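Local coordinates for beta subunit of photoactivated adenylyl cyclase (Beggiatoa sp. PS, PDB 5M2A), which probably makes cyclic AMP from ATP under blue light, joining a flavin-binding BLUF photosensor to a class III-type adenylyl cyclase domain, at residues E197-I202 with M207-K212; A217-S222 with L293-G298. All blocks are in the same frame, centred on the assembly; numbering follows the deposited sequence. Where two conformers were deposited one is given.

Contact 1. Residues E197-I202 with M207-K212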
ATOM      1  N   GLU A 197      -6.591 -10.046   7.539  1.00 19.78           N
ATOM      2  CA  GLU A 197      -5.566  -9.091   7.132  1.00 19.11           C
ATOM      3  C   GLU A 197      -6.046  -8.373   5.882  1.00 18.38           C
ATOM      4  O   GLU A 197      -6.133  -8.982   4.811  1.00 20.49           O
ATOM      5  CB  GLU A 197      -4.229  -9.787   6.881  1.00 25.01           C
ATOM      6  CG  GLU A 197      -3.690 -10.501   8.112  1.00 27.50           C
ATOM      7  CD  GLU A 197      -2.314 -11.119   7.892  1.00 34.58           C
ATOM      8  OE1 GLU A 197      -1.500 -11.092   8.839  1.00 39.00           O
ATOM      9  OE2 GLU A 197      -2.045 -11.636   6.782  1.00 29.79           O
ATOM     10  N   VAL A 198      -6.377  -7.087   6.014  1.00 17.95           N
ATOM     11  CA  VAL A 198      -6.658  -6.285   4.829  1.00 17.30           C
ATOM     12  C   VAL A 198      -5.398  -6.215   3.977  1.00 19.51           C
ATOM     13  O   VAL A 198      -4.294  -5.984   4.490  1.00 24.76           O
ATOM     14  CB  VAL A 198      -7.136  -4.877   5.218  1.00 22.90           C
ATOM     15  CG1 VAL A 198      -7.279  -4.001   3.970  1.00 24.26           C
ATOM     16  CG2 VAL A 198      -8.466  -4.947   5.949  1.00 20.33           C
ATOM     17  N   THR A 199      -5.546  -6.433   2.674  1.00 20.08           N
ATOM     18  CA  THR A 199      -4.401  -6.385   1.770  1.00 24.12           C
ATOM     19  C   THR A 199      -4.338  -5.073   0.995  1.00 24.39           C
ATOM     20  O   THR A 199      -3.278  -4.445   0.920  1.00 26.03           O
ATOM     21  CB  THR A 199      -4.439  -7.576   0.803  1.00 39.10           C
ATOM     22  OG1 THR A 199      -5.291  -7.270  -0.304  1.00 42.75           O
ATOM     23  CG2 THR A 199      -4.989  -8.814   1.500  1.00 40.62           C
ATOM     24  N   LYS A 200      -5.464  -4.626   0.444  1.00 18.61           N
ATOM     25  CA  LYS A 200      -5.480  -3.356  -0.269  1.00 17.74           C
ATOM     26  C   LYS A 200      -6.921  -2.973  -0.554  1.00 17.56           C
ATOM     27  O   LYS A 200      -7.830  -3.803  -0.458  1.00 20.66           O
ATOM     28  CB  LYS A 200      -4.687  -3.430  -1.583  1.00 27.74           C
ATOM     29  CG  LYS A 200      -5.218  -4.472  -2.557  1.00 23.69           C
ATOM     30  CD  LYS A 200      -4.211  -4.757  -3.685  1.00 27.87           C
ATOM     31  CE  LYS A 200      -3.024  -5.559  -3.171  1.00 38.22           C
ATOM     32  NZ  LYS A 200      -1.975  -5.770  -4.192  1.00 33.32           N
ATOM     33  N   PHE A 201      -7.108  -1.703  -0.911  1.00 18.93           N
ATOM     34  CA  PHE A 201      -8.335  -1.189  -1.512  1.00 19.57           C
ATOM     35  C   PHE A 201      -8.124  -1.052  -3.017  1.00 24.33           C
ATOM     36  O   PHE A 201      -7.101  -0.523  -3.463  1.00 22.32           O
ATOM     37  CB  PHE A 201      -8.718   0.177  -0.929  1.00 16.79           C
ATOM     38  CG  PHE A 201      -8.843   0.201   0.561  1.00 17.55           C
ATOM     39  CD1 PHE A 201      -9.267  -0.911   1.260  1.00 19.36           C
ATOM     40  CD2 PHE A 201      -8.517   1.349   1.276  1.00 15.00           C
ATOM     41  CE1 PHE A 201      -9.381  -0.882   2.650  1.00 19.27           C
ATOM     42  CE2 PHE A 201      -8.622   1.379   2.648  1.00 17.22           C
ATOM     43  CZ  PHE A 201      -9.054   0.268   3.338  1.00 21.10           C
ATOM     44  N   ILE A 202      -9.079  -1.552  -3.800  1.00 18.38           N
ATOM     45  CA  ILE A 202      -9.053  -1.438  -5.257  1.00 20.00           C
ATOM     46  C   ILE A 202     -10.361  -0.780  -5.684  1.00 21.56           C
ATOM     47  O   ILE A 202     -11.418  -1.423  -5.669  1.00 20.52           O
ATOM     48  CB  ILE A 202      -8.884  -2.803  -5.941  1.00 29.46           C
ATOM     49  CG1 ILE A 202      -7.703  -3.556  -5.342  1.00 28.45           C
ATOM     50  CG2 ILE A 202      -8.693  -2.631  -7.440  1.00 33.97           C
ATOM     51  CD1 ILE A 202      -7.848  -5.047  -5.438  1.00 31.89           C
ATOM     52  N   MET A 207     -10.070  -5.801  -0.293  1.00 19.38           N
ATOM     53  CA  MET A 207      -9.492  -7.127  -0.436  1.00 21.09           C
ATOM     54  C   MET A 207      -8.807  -7.521   0.863  1.00 19.00           C
ATOM     55  O   MET A 207      -8.025  -6.743   1.414  1.00 19.89           O
ATOM     56  CB  MET A 207      -8.483  -7.164  -1.583  1.00 20.36           C
ATOM     57  CG  MET A 207      -7.794  -8.516  -1.740  1.00 21.44           C
ATOM     58  SD  MET A 207      -6.521  -8.449  -3.031  1.00 26.37           S
ATOM     59  CE  MET A 207      -5.929 -10.146  -3.038  1.00 23.68           C
ATOM     60  N   ALA A 208      -9.079  -8.733   1.339  1.00 17.07           N
ATOM     61  CA  ALA A 208      -8.512  -9.192   2.600  1.00 15.72           C
ATOM     62  C   ALA A 208      -8.328 -10.699   2.540  1.00 16.39           C
ATOM     63  O   ALA A 208      -8.838 -11.369   1.642  1.00 17.44           O
ATOM     64  CB  ALA A 208      -9.382  -8.804   3.798  1.00 13.10           C
ATOM     65  N   SER A 209      -7.560 -11.237   3.492  1.00 14.01           N
ATOM     66  CA  SER A 209      -7.426 -12.681   3.569  1.00 19.03           C
ATOM     67  C   SER A 209      -7.604 -13.143   5.007  1.00 21.74           C
ATOM     68  O   SER A 209      -7.437 -12.379   5.964  1.00 18.66           O
ATOM     69  CB  SER A 209      -6.066 -13.157   3.045  1.00 18.61           C
ATOM     70  OG  SER A 209      -5.027 -12.635   3.839  1.00 20.83           O
ATOM     71  N   PHE A 210      -7.964 -14.418   5.126  1.00 16.75           N
ATOM     72  CA  PHE A 210      -8.070 -15.132   6.387  1.00 15.88           C
ATOM     73  C   PHE A 210      -7.314 -16.449   6.240  1.00 18.50           C
ATOM     74  O   PHE A 210      -7.065 -16.918   5.128  1.00 18.84           O
ATOM     75  CB  PHE A 210      -9.543 -15.406   6.743  1.00 17.26           C
ATOM     76  CG  PHE A 210     -10.359 -14.161   7.033  1.00 14.59           C
ATOM     77  CD1 PHE A 210     -10.931 -13.429   6.007  1.00 18.54           C
ATOM     78  CD2 PHE A 210     -10.596 -13.777   8.343  1.00 13.65           C
ATOM     79  CE1 PHE A 210     -11.695 -12.297   6.293  1.00 18.88           C
ATOM     80  CE2 PHE A 210     -11.374 -12.666   8.639  1.00 17.55           C
ATOM     81  CZ  PHE A 210     -11.928 -11.929   7.619  1.00 16.93           C
ATOM     82  N   THR A 211      -6.950 -17.053   7.366  1.00 16.70           N
ATOM     83  CA  THR A 211      -6.312 -18.358   7.285  1.00 20.33           C
ATOM     84  C   THR A 211      -7.351 -19.459   7.122  1.00 20.81           C
ATOM     85  O   THR A 211      -8.551 -19.248   7.282  1.00 20.94           O
ATOM     86  CB  THR A 211      -5.482 -18.635   8.533  1.00 23.63           C
ATOM     87  OG1 THR A 211      -6.374 -18.799   9.637  1.00 22.21           O
ATOM     88  CG2 THR A 211      -4.548 -17.487   8.808  1.00 25.76           C
ATOM     89  N   LYS A 212      -6.873 -20.682   6.864  1.00 24.04           N
ATOM     90  CA  LYS A 212      -7.828 -21.774   6.733  1.00 20.83           C
ATOM     91  C   LYS A 212      -8.494 -22.106   8.060  1.00 19.50           C
ATOM     92  O   LYS A 212      -9.555 -22.735   8.067  1.00 26.98           O
ATOM     93  CB  LYS A 212      -7.150 -23.020   6.148  1.00 26.96           C
ATOM     94  CG  LYS A 212      -6.203 -23.744   7.075  1.00 29.79           C
ATOM     95  CD  LYS A 212      -5.680 -25.008   6.377  1.00 31.43           C
ATOM     96  CE  LYS A 212      -4.688 -25.760   7.252  1.00 42.79           C
ATOM     97  NZ  LYS A 212      -4.191 -26.997   6.578  1.00 47.37           N
TER
HETATM   98  O   HOH W   1      -4.468 -13.891   6.437  1.00 24.10           O
HETATM   99  O   HOH W   2      -2.368 -11.071   4.044  1.00 43.10           O
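Thr199 and Met207 pack tightly against each other where the antiparallel hairpin of strands 197-202 and 205-211 carries a classic beta bulge. Thr199 and Lys200 both face Met207, so the register slips by one residue. Thr199 N gives Met207 O a nearly straight bond of 2.8 Å, while Lys200 N reaches the same oxygen only weakly, at 3.5 Å; on the other side of the pair, Met207 N meets Lys200 O at 3.0 Å, almost head-on to the carbonyl. Set between its own backbone N and carbonyl carbon (chi1 84°), Thr199 OG1 lies 3.1 Å from Met207 CG and 3.2 Å from Met207 SD, and makes a weak bond to Met207 O. Its CG2 lies against Ala208 CA and Met207 O. Replacing Thr199 by an alanine removes OG1 and CG2, which is likely to open a gap beside the extended methionine chain and to cost Met207 O its weak hydroxyl donor. Looser and wetter is the other end, where Glu197 and Ser209 exchange two backbone bonds but their side chains meet through water: one molecule lies 2.8 Å from Glu197 OE2 and 3.1 Å from Ser209 OG, and a second links the same two groups with a weaker bond to the carboxylate. Lys200 NZ instead bonds Phe201 O of the second subunit. The backbone bonds thus fix the hairpin, while its bulged end also serves the dimer interface.

Contact 2. Residues A217-S222 with L293-G298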
ATOM      1  N   ALA A 217     -14.791 -17.181  11.099  1.00 19.28           N
ATOM      2  CA  ALA A 217     -14.532 -15.750  11.260  1.00 21.67           C
ATOM      3  C   ALA A 217     -14.769 -14.987   9.961  1.00 18.15           C
ATOM      4  O   ALA A 217     -15.248 -13.843   9.981  1.00 18.68           O
ATOM      5  CB  ALA A 217     -13.102 -15.514  11.749  1.00 18.02           C
ATOM      6  N   ALA A 218     -14.421 -15.595   8.825  1.00 16.34           N
ATOM      7  CA  ALA A 218     -14.645 -14.966   7.524  1.00 14.49           C
ATOM      8  C   ALA A 218     -16.134 -14.781   7.231  1.00 17.10           C
ATOM      9  O   ALA A 218     -16.551 -13.741   6.695  1.00 17.43           O
ATOM     10  CB  ALA A 218     -13.984 -15.810   6.435  1.00 15.56           C
ATOM     11  N   ILE A 219     -16.949 -15.784   7.549  1.00 18.49           N
ATOM     12  CA  ILE A 219     -18.393 -15.664   7.352  0.53 17.49           C
ATOM     13  C   ILE A 219     -18.966 -14.615   8.299  1.00 17.83           C
ATOM     14  O   ILE A 219     -19.761 -13.759   7.902  1.00 16.08           O
ATOM     15  CB  ILE A 219     -19.072 -17.031   7.554  0.53 21.02           C
ATOM     16  CG1 ILE A 219     -18.498 -18.060   6.579  0.53 19.82           C
ATOM     17  CG2 ILE A 219     -20.594 -16.909   7.431  0.53 19.79           C
ATOM     18  CD1 ILE A 219     -18.794 -17.752   5.147  0.53 22.31           C
ATOM     19  N   ARG A 220     -18.571 -14.684   9.575  1.00 16.17           N
ATOM     20  CA  ARG A 220     -19.054 -13.720  10.570  1.00 17.33           C
ATOM     21  C   ARG A 220     -18.639 -12.296  10.214  1.00 18.61           C
ATOM     22  O   ARG A 220     -19.420 -11.348  10.387  1.00 20.20           O
ATOM     23  CB  ARG A 220     -18.527 -14.101  11.959  1.00 19.23           C
ATOM     24  CG  ARG A 220     -19.094 -15.393  12.461  1.00 16.30           C
ATOM     25  CD  ARG A 220     -18.459 -15.854  13.772  1.00 17.40           C
ATOM     26  NE  ARG A 220     -19.144 -17.064  14.222  1.00 22.23           N
ATOM     27  CZ  ARG A 220     -18.538 -18.081  14.826  1.00 24.16           C
ATOM     28  NH1 ARG A 220     -17.235 -18.029  15.044  1.00 24.37           N
ATOM     29  NH2 ARG A 220     -19.227 -19.149  15.205  1.00 22.81           N
ATOM     30  N   THR A 221     -17.396 -12.120   9.771  1.00 20.36           N
ATOM     31  CA  THR A 221     -16.968 -10.830   9.250  1.00 19.07           C
ATOM     32  C   THR A 221     -17.947 -10.312   8.207  1.00 17.85           C
ATOM     33  O   THR A 221     -18.422  -9.172   8.281  1.00 16.49           O
ATOM     34  CB  THR A 221     -15.579 -10.970   8.636  1.00 18.96           C
ATOM     35  OG1 THR A 221     -14.617 -11.178   9.674  1.00 17.65           O
ATOM     36  CG2 THR A 221     -15.224  -9.717   7.854  1.00 20.09           C
ATOM     37  N   SER A 222     -18.236 -11.145   7.211  1.00 15.44           N
ATOM     38  CA  SER A 222     -19.105 -10.738   6.111  1.00 15.45           C
ATOM     39  C   SER A 222     -20.493 -10.362   6.612  1.00 14.44           C
ATOM     40  O   SER A 222     -21.073  -9.355   6.185  1.00 16.94           O
ATOM     41  CB  SER A 222     -19.184 -11.876   5.091  1.00 19.12           C
ATOM     42  OG  SER A 222     -17.874 -12.222   4.659  1.00 17.25           O
ATOM     43  N   LEU A 293     -23.779 -12.582   0.147  1.00 21.11           N
ATOM     44  CA  LEU A 293     -22.514 -13.264   0.387  1.00 22.73           C
ATOM     45  C   LEU A 293     -22.484 -14.522  -0.465  1.00 21.20           C
ATOM     46  O   LEU A 293     -23.441 -15.294  -0.454  1.00 20.33           O
ATOM     47  CB  LEU A 293     -22.365 -13.634   1.866  1.00 21.80           C
ATOM     48  CG  LEU A 293     -21.244 -14.596   2.247  1.00 23.51           C
ATOM     49  CD1 LEU A 293     -19.902 -13.941   1.965  1.00 17.28           C
ATOM     50  CD2 LEU A 293     -21.367 -14.985   3.712  1.00 23.13           C
ATOM     51  N   ALA A 294     -21.398 -14.735  -1.195  1.00 17.85           N
ATOM     52  CA  ALA A 294     -21.248 -15.962  -1.969  1.00 19.11           C
ATOM     53  C   ALA A 294     -19.847 -16.514  -1.784  1.00 17.45           C
ATOM     54  O   ALA A 294     -18.880 -15.752  -1.763  1.00 22.69           O
ATOM     55  CB  ALA A 294     -21.510 -15.728  -3.462  1.00 20.76           C
ATOM     56  N   PHE A 295     -19.726 -17.839  -1.679  1.00 21.44           N
ATOM     57  CA  PHE A 295     -18.406 -18.406  -1.456  1.00 17.41           C
ATOM     58  C   PHE A 295     -18.323 -19.811  -2.040  1.00 19.14           C
ATOM     59  O   PHE A 295     -19.322 -20.407  -2.471  1.00 22.02           O
ATOM     60  CB  PHE A 295     -18.027 -18.370   0.039  1.00 15.19           C
ATOM     61  CG  PHE A 295     -19.057 -18.973   0.950  1.00 17.46           C
ATOM     62  CD1 PHE A 295     -19.181 -20.350   1.061  1.00 18.63           C
ATOM     63  CD2 PHE A 295     -19.885 -18.154   1.715  1.00 20.39           C
ATOM     64  CE1 PHE A 295     -20.129 -20.915   1.904  1.00 18.86           C
ATOM     65  CE2 PHE A 295     -20.842 -18.717   2.557  1.00 23.08           C
ATOM     66  CZ  PHE A 295     -20.962 -20.086   2.652  1.00 18.96           C
ATOM     67  N   THR A 296     -17.097 -20.323  -2.077  1.00 22.40           N
ATOM     68  CA  THR A 296     -16.810 -21.610  -2.697  1.00 23.03           C
ATOM     69  C   THR A 296     -17.011 -22.761  -1.722  1.00 22.02           C
ATOM     70  O   THR A 296     -17.118 -22.572  -0.509  1.00 21.14           O
ATOM     71  CB  THR A 296     -15.376 -21.649  -3.224  1.00 24.30           C
ATOM     72  OG1 THR A 296     -14.469 -21.457  -2.131  1.00 20.71           O
ATOM     73  CG2 THR A 296     -15.153 -20.554  -4.256  1.00 20.16           C
ATOM     74  N   ALA A 297     -17.055 -23.975  -2.285  1.00 21.67           N
ATOM     75  CA  ALA A 297     -17.094 -25.177  -1.460  1.00 27.00           C
ATOM     76  C   ALA A 297     -15.907 -25.244  -0.505  1.00 22.97           C
ATOM     77  O   ALA A 297     -16.048 -25.713   0.624  1.00 21.68           O
ATOM     78  CB  ALA A 297     -17.135 -26.421  -2.345  1.00 32.22           C
ATOM     79  N   GLY A 298     -14.742 -24.746  -0.925  1.00 21.79           N
ATOM     80  CA  GLY A 298     -13.579 -24.790  -0.052  1.00 21.63           C
ATOM     81  C   GLY A 298     -13.741 -23.922   1.182  1.00 23.92           C
ATOM     82  O   GLY A 298     -13.262 -24.265   2.265  1.00 23.43           O
TER
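A helix laid on one face of the cyclase-domain sheet makes this contact: helix 215-235 packs through Ile219 and Ser222 on strand 293-296, running nearly antiparallel to it at 162°, and the axes of the two segments approach to 10.2 Å. Ile219 supplies the main bridge. In the conformer given, one of two deposited, its CG1 branch stands anti to the carbonyl carbon (chi1 -59°) and places Ile219 CD1 3.4 Å from Phe295 CE2 and 3.6 Å from Phe295 CD2, oblique to the ring; the two side chains cross at about a right angle. Ile219 CD1 also lies 4.0 Å from Leu293 CD2, so in this conformer one methyl touches both inward-pointing residues of the strand. Within the strand, Leu293 CG lies at the edge of the Phe295 ring, in its plane. This is the helix-on-sheet layering of the class III cyclase fold, and strand 247-258, parallel neighbour of strand 293-296, lines the same seam with Leu251 touching Ile219 and Ile249 touching Ser222. One turn further along the helix, Leu293 CD1 meets Ser222 CB and OG, each at 3.8 Å. No hydrogen bond crosses: the buried Ser222 OG turns back to its own helix and donates to Ala218 O at 2.9 Å, reaching that oxygen from the face opposite to Ser222 N. Trp307, from a loop, also packs on Ile219, and Val329 of strand 324-329 on Phe295.

Overall arrangement
Both contacts are largely buried and belong to the same mixed sheet of the cyclase domain, but contact 1 joins two of its strands edge to edge whereas contact 2 lays a helix on it. Their centres are about 13 Å apart. Strand 205-211 is followed, after a short turn, by helix 215-235, and Phe210 couples them, its ring packing on Ala218 and Thr221. Contact 1 relies on backbone hydrogen bonds, with water at one end and the second subunit nearby; contact 2 is apolar across its interface, with no other chain touching it. The difference follows their places: 197-202 faces the dimer partner, while 293-298 meets the helix inside one subunit.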